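Local coordinates for hypothetical protein yxiM (Bacillus subtilis, PDB 2O14) that is of unconfirmed function but belongs to the GDSL lipolytic family and is probably a serine esterase, at residues V257-I262 with L302-E307; A270-S275 with E308-I313. One frame throughout, in Å; residues are numbered along the deposited sequence.

Interaction 1: V257-I262 with L302-E307; sequences VMRDMI and LALAEE
L304 reaches from helix 298-307 to helix 251-266 and sets its two methyls against two neighbouring side chains. CD1 meets CB of M258, a selenomethionine here, at 3.4 Å, closer than carbon atoms usually come. CD2 lies 3.8 Å from CB of R259 and also sits over one face of the R259 guanidinium, offset toward its rim. I262 adds a looser touch, its CD1 4.5 Å from CB of L304. R259 starts with CG anti to the backbone N (chi1 -174°), and a bend at chi3 turns NE out of the extended line of the chain. NH1 and NH2 both grip a single oxygen, E307 OE1, NH2 at 3.0 Å and NH1 at 3.1 Å. The guanidinium and carboxylate planes are only 14° apart, although the two side chains cross at about a right angle. R259 NH1 also bridges to E308, and E307 OE2 pairs with K255. The axes of the two helix segments come within 10.7 Å, at 36° to each other, and L304 continues inward to L274 of the sheet. The chemistry is thus graded: apolar packing on the sheet side gives way outward to a charge network, whose two carboxylates probably stabilise the positive charge of R259.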
loop_
_atom_site.group_PDB
_atom_site.type_symbol
_atom_site.label_atom_id
_atom_site.label_comp_id
_atom_site.label_asym_id
_atom_site.label_seq_id
_atom_site.Cartn_x
_atom_site.Cartn_y
_atom_site.Cartn_z
ATOM N N VAL A 257 1.280 16.754 12.923
ATOM C CA VAL A 257 1.125 15.317 12.740
ATOM C C VAL A 257 2.216 14.787 11.825
ATOM O O VAL A 257 2.827 13.749 12.098
ATOM C CB VAL A 257 -0.243 14.981 12.116
ATOM C CG1 VAL A 257 -0.309 13.495 11.774
ATOM C CG2 VAL A 257 -1.353 15.357 13.082
HETATM N N MSE A 258 2.444 15.507 10.732
HETATM C CA MSE A 258 3.466 15.135 9.762
HETATM C C MSE A 258 4.831 15.097 10.435
HETATM O O MSE A 258 5.608 14.171 10.218
HETATM C CB MSE A 258 3.481 16.142 8.611
HETATM C CG MSE A 258 2.258 16.074 7.711
HETATM SE SE MSE A 258 2.346 14.580 6.468
HETATM C CE MSE A 258 3.559 15.387 5.176
ATOM N N ARG A 259 5.109 16.105 11.257
ATOM C CA ARG A 259 6.381 16.199 11.970
ATOM C C ARG A 259 6.605 14.969 12.843
ATOM O O ARG A 259 7.692 14.394 12.856
ATOM C CB ARG A 259 6.400 17.450 12.852
ATOM C CG ARG A 259 7.736 17.724 13.530
ATOM C CD ARG A 259 7.596 18.830 14.564
ATOM N NE ARG A 259 7.001 20.039 14.004
ATOM C CZ ARG A 259 7.606 20.845 13.135
ATOM N NH1 ARG A 259 8.837 20.580 12.719
ATOM N NH2 ARG A 259 6.975 21.919 12.679
ATOM N N ASP A 260 5.565 14.573 13.569
ATOM C CA ASP A 260 5.636 13.419 14.456
ATOM C C ASP A 260 5.949 12.133 13.701
ATOM O O ASP A 260 6.806 11.357 14.126
ATOM C CB ASP A 260 4.320 13.260 15.211
ATOM C CG ASP A 260 4.358 12.124 16.205
ATOM O OD1 ASP A 260 5.135 12.206 17.183
ATOM O OD2 ASP A 260 3.616 11.144 16.002
HETATM N N MSE A 261 5.258 11.905 12.588
HETATM C CA MSE A 261 5.494 10.703 11.793
HETATM C C MSE A 261 6.942 10.645 11.327
HETATM O O MSE A 261 7.580 9.596 11.390
HETATM C CB MSE A 261 4.575 10.662 10.570
HETATM C CG MSE A 261 3.105 10.500 10.893
HETATM SE SE MSE A 261 2.130 9.765 9.388
HETATM C CE MSE A 261 1.713 11.405 8.439
ATOM N N ILE A 262 7.453 11.779 10.852
ATOM C CA ILE A 262 8.832 11.853 10.379
ATOM C C ILE A 262 9.806 11.474 11.491
ATOM O O ILE A 262 10.761 10.726 11.271
ATOM C CB ILE A 262 9.176 13.277 9.891
ATOM C CG1 ILE A 262 8.328 13.625 8.669
ATOM C CG2 ILE A 262 10.664 13.372 9.569
ATOM C CD1 ILE A 262 8.360 15.091 8.307
ATOM N N LEU A 302 7.238 22.023 2.573
ATOM C CA LEU A 302 8.570 22.566 2.300
ATOM C C LEU A 302 9.267 22.877 3.624
ATOM O O LEU A 302 10.426 22.520 3.830
ATOM C CB LEU A 302 8.469 23.845 1.462
ATOM C CG LEU A 302 7.757 23.731 0.110
ATOM C CD1 LEU A 302 7.604 25.113 -0.500
ATOM C CD2 LEU A 302 8.542 22.815 -0.818
ATOM N N ALA A 303 8.544 23.540 4.520
ATOM C CA ALA A 303 9.084 23.903 5.823
ATOM C C ALA A 303 9.530 22.675 6.618
ATOM O O ALA A 303 10.619 22.662 7.198
ATOM C CB ALA A 303 8.043 24.686 6.612
ATOM N N LEU A 304 8.687 21.646 6.643
ATOM C CA LEU A 304 8.994 20.414 7.361
ATOM C C LEU A 304 10.263 19.742 6.852
ATOM O O LEU A 304 11.027 19.176 7.631
ATOM C CB LEU A 304 7.824 19.432 7.252
ATOM C CG LEU A 304 6.642 19.639 8.202
ATOM C CD1 LEU A 304 5.442 18.824 7.731
ATOM C CD2 LEU A 304 7.056 19.237 9.608
ATOM N N ALA A 305 10.488 19.799 5.544
ATOM C CA ALA A 305 11.674 19.177 4.964
ATOM C C ALA A 305 12.950 19.820 5.509
ATOM O O ALA A 305 13.939 19.135 5.783
ATOM C CB ALA A 305 11.629 19.295 3.450
ATOM N N GLU A 306 12.911 21.139 5.672
ATOM C CA GLU A 306 14.048 21.904 6.173
ATOM C C GLU A 306 14.196 21.759 7.682
ATOM O O GLU A 306 15.293 21.519 8.187
ATOM C CB GLU A 306 13.869 23.380 5.815
ATOM C CG GLU A 306 13.621 23.610 4.332
ATOM C CD GLU A 306 13.170 25.026 4.021
ATOM O OE1 GLU A 306 12.127 25.451 4.569
ATOM O OE2 GLU A 306 13.855 25.711 3.227
ATOM N N GLU A 307 13.081 21.902 8.391
ATOM C CA GLU A 307 13.057 21.798 9.846
ATOM C C GLU A 307 13.428 20.413 10.381
ATOM O O GLU A 307 14.161 20.301 11.368
ATOM C CB GLU A 307 11.671 22.178 10.364
ATOM C CG GLU A 307 11.330 23.643 10.210
ATOM C CD GLU A 307 9.864 23.914 10.468
ATOM O OE1 GLU A 307 9.302 23.291 11.391
ATOM O OE2 GLU A 307 9.275 24.754 9.757
#

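Interaction 2: A270-S275 with E308-I313; sequences ADVILS and EKTYLI
T310 holds OG1 in the crowded position between its backbone N and carbonyl carbon (chi1 71°), while CG2 stands anti to the carbonyl carbon, 4.1 Å from V272 CB. OG1 lies 3.5 Å from L274 CD1, the two side chains meeting at about a right angle, and donates to Y311 O at 3.2 Å. L274 N also donates to Y311 O, at 3.0 Å, the two donors arriving from opposite faces of the carbonyl plane. Y311 N donates to V272 O, and I313 N to L274 O in the straightest of the three cross-strand bonds, 172° at the hydrogen, completing a parallel ladder. On one face of the sheet I273 CG1 meets Y311 CB at 3.8 Å, and its CG2 meets I313 CG1 at 3.7 Å. L312 CD1 closes on L274 O at 3.5 Å. An alanine at T310 lacks OG1 and CG2, and would probably leave Y311 O relying on L274 N and loosen the packing on L274 CD1 and I262. This pairing closes the beta-alpha-beta unit of strand 271-275, helix 298-307 and strand 311-313, at one edge of the parallel sheet. Strand 233-237 flanks 271-275 on its other side; helices 251-266 and 298-307 pack over L274, and helix 345-361 over I273 and I313.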
loop_
_atom_site.group_PDB
_atom_site.type_symbol
_atom_site.label_atom_id
_atom_site.label_comp_id
_atom_site.label_asym_id
_atom_site.label_seq_id
_atom_site.Cartn_x
_atom_site.Cartn_y
_atom_site.Cartn_z
ATOM N N ALA A 270 15.623 4.887 9.639
ATOM C CA ALA A 270 15.304 4.974 8.216
ATOM C C ALA A 270 15.259 6.437 7.777
ATOM O O ALA A 270 15.265 7.343 8.616
ATOM C CB ALA A 270 13.964 4.306 7.942
ATOM N N ASP A 271 15.220 6.666 6.467
ATOM C CA ASP A 271 15.168 8.027 5.945
ATOM C C ASP A 271 13.784 8.391 5.426
ATOM O O ASP A 271 12.987 7.518 5.072
ATOM C CB ASP A 271 16.199 8.218 4.829
ATOM C CG ASP A 271 17.622 8.220 5.350
ATOM O OD1 ASP A 271 17.890 8.948 6.331
ATOM O OD2 ASP A 271 18.470 7.502 4.777
ATOM N N VAL A 272 13.508 9.690 5.385
ATOM C CA VAL A 272 12.218 10.176 4.925
ATOM C C VAL A 272 12.322 11.065 3.695
ATOM O O VAL A 272 13.163 11.967 3.637
ATOM C CB VAL A 272 11.506 10.992 6.015
ATOM C CG1 VAL A 272 10.155 11.458 5.503
ATOM C CG2 VAL A 272 11.347 10.163 7.270
ATOM N N ILE A 273 11.461 10.802 2.717
ATOM C CA ILE A 273 11.408 11.595 1.496
ATOM C C ILE A 273 9.997 12.167 1.387
ATOM O O ILE A 273 9.045 11.427 1.121
ATOM C CB ILE A 273 11.670 10.744 0.231
ATOM C CG1 ILE A 273 13.056 10.096 0.302
ATOM C CG2 ILE A 273 11.556 11.622 -1.013
ATOM C CD1 ILE A 273 13.283 9.054 -0.763
ATOM N N LEU A 274 9.861 13.472 1.606
ATOM C CA LEU A 274 8.556 14.122 1.516
ATOM C C LEU A 274 8.307 14.593 0.087
ATOM O O LEU A 274 9.236 15.005 -0.607
ATOM C CB LEU A 274 8.485 15.324 2.457
ATOM C CG LEU A 274 8.637 15.072 3.958
ATOM C CD1 LEU A 274 8.589 16.402 4.682
ATOM C CD2 LEU A 274 7.528 14.146 4.460
ATOM N N SER A 275 7.051 14.531 -0.347
ATOM C CA SER A 275 6.692 14.961 -1.690
ATOM C C SER A 275 5.517 15.928 -1.679
ATOM O O SER A 275 4.526 15.705 -0.986
ATOM C CB SER A 275 6.336 13.748 -2.551
ATOM O OG SER A 275 5.876 14.144 -3.836
ATOM N N GLU A 308 12.914 19.364 9.742
ATOM C CA GLU A 308 13.192 17.993 10.172
ATOM C C GLU A 308 14.308 17.340 9.365
ATOM O O GLU A 308 14.623 16.169 9.561
ATOM C CB GLU A 308 11.922 17.143 10.079
ATOM C CG GLU A 308 10.781 17.640 10.956
ATOM C CD GLU A 308 11.192 17.809 12.413
ATOM O OE1 GLU A 308 11.808 16.873 12.969
ATOM O OE2 GLU A 308 10.894 18.871 13.002
ATOM N N LYS A 309 14.895 18.102 8.451
ATOM C CA LYS A 309 15.988 17.610 7.623
ATOM C C LYS A 309 15.664 16.306 6.892
ATOM O O LYS A 309 16.323 15.285 7.090
ATOM C CB LYS A 309 17.238 17.425 8.487
ATOM C CG LYS A 309 17.660 18.687 9.215
ATOM C CD LYS A 309 18.870 18.443 10.101
ATOM C CE LYS A 309 19.238 19.702 10.872
ATOM N NZ LYS A 309 19.539 20.841 9.957
ATOM N N THR A 310 14.646 16.346 6.042
ATOM C CA THR A 310 14.261 15.171 5.274
ATOM C C THR A 310 14.578 15.457 3.811
ATOM O O THR A 310 14.888 16.592 3.455
ATOM C CB THR A 310 12.753 14.892 5.386
ATOM O OG1 THR A 310 12.026 15.890 4.653
ATOM C CG2 THR A 310 12.310 14.922 6.842
ATOM N N TYR A 311 14.523 14.429 2.969
ATOM C CA TYR A 311 14.755 14.619 1.544
ATOM C C TYR A 311 13.445 15.200 1.022
ATOM O O TYR A 311 12.393 15.018 1.644
ATOM C CB TYR A 311 15.060 13.286 0.862
ATOM C CG TYR A 311 16.432 12.741 1.186
ATOM C CD1 TYR A 311 17.584 13.384 0.734
ATOM C CD2 TYR A 311 16.581 11.595 1.959
ATOM C CE1 TYR A 311 18.853 12.895 1.045
ATOM C CE2 TYR A 311 17.845 11.095 2.278
ATOM C CZ TYR A 311 18.974 11.749 1.819
ATOM O OH TYR A 311 20.221 11.258 2.135
ATOM N N LEU A 312 13.498 15.897 -0.105
ATOM C CA LEU A 312 12.298 16.518 -0.653
ATOM C C LEU A 312 12.202 16.479 -2.169
ATOM O O LEU A 312 13.140 16.869 -2.877
ATOM C CB LEU A 312 12.211 17.982 -0.196
ATOM C CG LEU A 312 11.066 18.816 -0.779
ATOM C CD1 LEU A 312 9.751 18.397 -0.140
ATOM C CD2 LEU A 312 11.326 20.300 -0.527
ATOM N N ILE A 313 11.058 16.006 -2.656
ATOM C CA ILE A 313 10.776 15.947 -4.083
ATOM C C ILE A 313 9.635 16.934 -4.256
ATOM O O ILE A 313 8.531 16.695 -3.763
ATOM C CB ILE A 313 10.270 14.558 -4.529
ATOM C CG1 ILE A 313 11.298 13.478 -4.191
ATOM C CG2 ILE A 313 9.999 14.566 -6.028
ATOM C CD1 ILE A 313 12.609 13.630 -4.917
#

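Overall arrangement
Interactions 1 and 2 are two layers of the same alpha/beta architecture, their centres 8 Å apart. Interaction 2 joins strands by backbone hydrogen bonds in register, with mostly buried side chains on both faces; interaction 1 joins the helices lying over one of those faces through side chains alone, apolar inside and charged toward the surface. The polypeptide alternates between them, helix 251-266 leading to strand 271-275 and helix 298-307 to strand 311-313. At the turn after the second helix the layers meet: I262 packs on T310, and A305 O probably accepts a hydrogen bond from T310 N. Further along, L302 packs that helix on L312 of the strand. Both lie away from the putative catalytic residues.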